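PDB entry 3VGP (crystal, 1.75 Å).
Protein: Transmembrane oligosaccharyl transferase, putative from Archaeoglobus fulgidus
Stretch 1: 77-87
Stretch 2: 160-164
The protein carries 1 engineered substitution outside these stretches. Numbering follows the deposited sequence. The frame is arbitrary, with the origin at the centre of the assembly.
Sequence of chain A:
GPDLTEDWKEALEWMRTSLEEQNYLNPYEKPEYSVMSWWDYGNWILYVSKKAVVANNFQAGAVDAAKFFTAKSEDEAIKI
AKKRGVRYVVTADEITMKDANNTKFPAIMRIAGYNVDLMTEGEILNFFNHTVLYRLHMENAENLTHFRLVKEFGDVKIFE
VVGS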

# COMPACT_ATOMS: atom_id res chain seq x y z
N ALA A 77 9.46 4.40 -5.88
CA ALA A 77 8.17 4.29 -5.22
C ALA A 77 7.29 5.50 -5.51
O ALA A 77 6.13 5.35 -5.88
CB ALA A 77 8.37 4.14 -3.71
N ILE A 78 7.84 6.70 -5.36
CA ILE A 78 7.07 7.90 -5.60
C ILE A 78 6.64 8.02 -7.07
O ILE A 78 5.59 8.58 -7.37
CB ILE A 78 7.85 9.17 -5.16
CG1 ILE A 78 6.93 10.39 -5.20
CG2 ILE A 78 9.06 9.38 -6.03
CD1 ILE A 78 5.68 10.25 -4.34
N LYS A 79 7.44 7.47 -7.97
CA LYS A 79 7.10 7.51 -9.39
C LYS A 79 5.78 6.77 -9.63
O LYS A 79 4.91 7.25 -10.35
CB LYS A 79 8.22 6.86 -10.22
CG LYS A 79 7.88 6.70 -11.70
CD LYS A 79 9.04 6.09 -12.48
CE LYS A 79 10.27 7.00 -12.45
NZ LYS A 79 11.39 6.45 -13.27
N ILE A 80 5.64 5.61 -8.99
CA ILE A 80 4.42 4.82 -9.13
C ILE A 80 3.23 5.56 -8.52
O ILE A 80 2.17 5.70 -9.14
CB ILE A 80 4.58 3.45 -8.44
CG1 ILE A 80 5.72 2.69 -9.11
CG2 ILE A 80 3.28 2.66 -8.54
CD1 ILE A 80 6.11 1.41 -8.40
N ALA A 81 3.41 6.06 -7.30
CA ALA A 81 2.35 6.79 -6.62
C ALA A 81 1.93 8.04 -7.39
O ALA A 81 0.74 8.34 -7.49
CB ALA A 81 2.81 7.17 -5.21
N LYS A 82 2.90 8.77 -7.94
CA LYS A 82 2.59 9.98 -8.70
C LYS A 82 1.79 9.64 -9.95
O LYS A 82 0.82 10.31 -10.28
CB LYS A 82 3.87 10.71 -9.10
CG LYS A 82 4.69 11.26 -7.94
CD LYS A 82 3.91 12.27 -7.11
CE LYS A 82 4.79 12.88 -6.03
NZ LYS A 82 4.04 13.78 -5.12
N LYS A 83 2.21 8.58 -10.64
CA LYS A 83 1.54 8.15 -11.86
C LYS A 83 0.06 7.89 -11.64
O LYS A 83 -0.78 8.30 -12.44
CB LYS A 83 2.21 6.87 -12.39
CG LYS A 83 1.60 6.34 -13.68
CD LYS A 83 2.29 5.05 -14.12
CE LYS A 83 3.78 5.27 -14.33
NZ LYS A 83 4.48 4.04 -14.78
N ARG A 84 -0.28 7.22 -10.54
CA ARG A 84 -1.67 6.91 -10.25
C ARG A 84 -2.41 8.01 -9.52
O ARG A 84 -3.63 7.94 -9.36
CB ARG A 84 -1.77 5.61 -9.44
CG ARG A 84 -1.08 4.42 -10.06
CD ARG A 84 -1.63 4.08 -11.44
NE ARG A 84 -0.98 2.88 -11.95
CZ ARG A 84 -1.04 2.46 -13.21
NH1 ARG A 84 -1.73 3.14 -14.12
NH2 ARG A 84 -0.40 1.35 -13.56
N GLY A 85 -1.68 9.03 -9.05
CA GLY A 85 -2.31 10.13 -8.33
C GLY A 85 -2.78 9.76 -6.94
O GLY A 85 -3.65 10.42 -6.36
N VAL A 86 -2.19 8.71 -6.39
CA VAL A 86 -2.53 8.23 -5.05
C VAL A 86 -2.26 9.28 -3.98
O VAL A 86 -1.24 9.96 -4.01
CB VAL A 86 -1.71 6.95 -4.72
CG1 VAL A 86 -1.70 6.70 -3.22
CG2 VAL A 86 -2.31 5.76 -5.46
N ARG A 87 -3.20 9.41 -3.04
CA ARG A 87 -3.04 10.35 -1.94
C ARG A 87 -2.60 9.61 -0.69
O ARG A 87 -1.81 10.13 0.11
CB ARG A 87 -4.36 11.07 -1.64
CG ARG A 87 -4.28 11.97 -0.43
CD ARG A 87 -5.57 12.73 -0.19
NE ARG A 87 -5.46 13.62 0.97
CZ ARG A 87 -6.45 14.36 1.44
NH1 ARG A 87 -6.25 15.13 2.50
NH2 ARG A 87 -7.64 14.33 0.85
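Stretch 2, residues 160-164: EVVGS

The firmest polar link between the stretches is a salt bridge beside the end of the strand. R87 holds its side chain fully extended, every chi angle near 180°, and although its CA-to-CB bond points away from stretch 2, its guanidinium comes back within reach of E160. Both NE and NH1 donate to the same carboxylate oxygen: R87 NE lies 3.0 Å from E160 OE2, and R87 NH1 lies 3.2 Å from E160 OE2. The acid meets the guanidinium at its edge, near its plane, where the N-H bonds point. E160 answers with an extended side chain of its own, chi1 and chi2 both t.

Directly beside this pair the backbones join. V161 N donates to R87 O at 2.8 Å with a nearly straight angle of 166°, and E160 CA approaches the same oxygen, R87 O, at 3.3 Å in a CA-H...O contact. The CA atoms of R87 and V161 are 5.3 Å apart, the closest CA pair across the two stretches.

Stretch 2 enters as the last residues of a strand, E160 and V161, running roughly opposite to the segment V86 to R87, and then folds through a type II turn from V161 to S164. G163 takes phi/psi of 99/13, where a side chain would jam against the preceding carbonyl oxygen; glycine is therefore the natural residue here. S164, with chi1 at p, braces the turn by donating from its OG to V161 O at 3.0 Å. The CA-to-CB bond of K82 points sideways, but its long chain brings the amine to the turn, where K82 NZ makes a weak hydrogen bond to V162 O at 3.2 Å.

Stretch 1 is the last part of a helix, closed by a Schellman motif, and the residues that follow. G85 has positive phi, a conformation that favours glycine, while G85 N bonds back to K82 O (3.1 Å) and V86 N to A81 O (3.2 Å). G85 is where the chain leaves the helix, and V86 and R87 then run on to stretch 2. A water extends the contact, donating to G85 O at 3.1 Å and to the terminal S164 O at 2.6 Å.

Beneath the polar contacts lies V161, buried and directed toward stretch 1. Its CG1 meets I78 CD1 at 3.7 Å; its CG2 lies 4.2 Å from V86 CG1 and 4.5 Å from A81 CB. The compact, branched valine thus touches both the helix and the segment after it. A81, its side chain a single methyl, points toward stretch 2 and makes the loosest of these contacts. V162, by contrast, points away and remains exposed. Together the stretches bury 391 Å², both sides summed.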

# COMPACT_ATOMS: atom_id res chain seq x y z
N GLU A 160 0.38 9.77 3.94
CA GLU A 160 -0.09 10.67 2.90
C GLU A 160 1.09 10.99 1.99
O GLU A 160 2.22 11.18 2.46
CB GLU A 160 -0.64 11.96 3.51
CG GLU A 160 -1.19 12.95 2.48
CD GLU A 160 -2.02 14.05 3.12
OE1 GLU A 160 -1.57 14.61 4.15
OE2 GLU A 160 -3.10 14.38 2.59
N VAL A 161 0.84 11.00 0.69
CA VAL A 161 1.88 11.31 -0.27
C VAL A 161 2.08 12.83 -0.26
O VAL A 161 1.13 13.58 -0.47
CB VAL A 161 1.47 10.86 -1.68
CG1 VAL A 161 2.56 11.21 -2.68
CG2 VAL A 161 1.22 9.36 -1.67
N VAL A 162 3.30 13.26 -0.00
CA VAL A 162 3.61 14.69 0.05
C VAL A 162 3.72 15.26 -1.36
O VAL A 162 4.60 14.87 -2.12
CB VAL A 162 4.94 14.93 0.79
CG1 VAL A 162 5.23 16.42 0.87
CG2 VAL A 162 4.88 14.33 2.18
N GLY A 163 2.81 16.17 -1.69
CA GLY A 163 2.83 16.77 -3.00
C GLY A 163 1.83 16.16 -3.96
O GLY A 163 1.89 16.40 -5.16
N SER A 164 0.90 15.36 -3.43
CA SER A 164 -0.11 14.73 -4.27
C SER A 164 -1.25 15.68 -4.59
O SER A 164 -2.19 15.26 -5.30
CB SER A 164 -0.65 13.47 -3.59
OG SER A 164 -1.18 13.77 -2.32
OXT SER A 164 -1.20 16.85 -4.13
O HOH W 1 -2.64 13.26 -6.88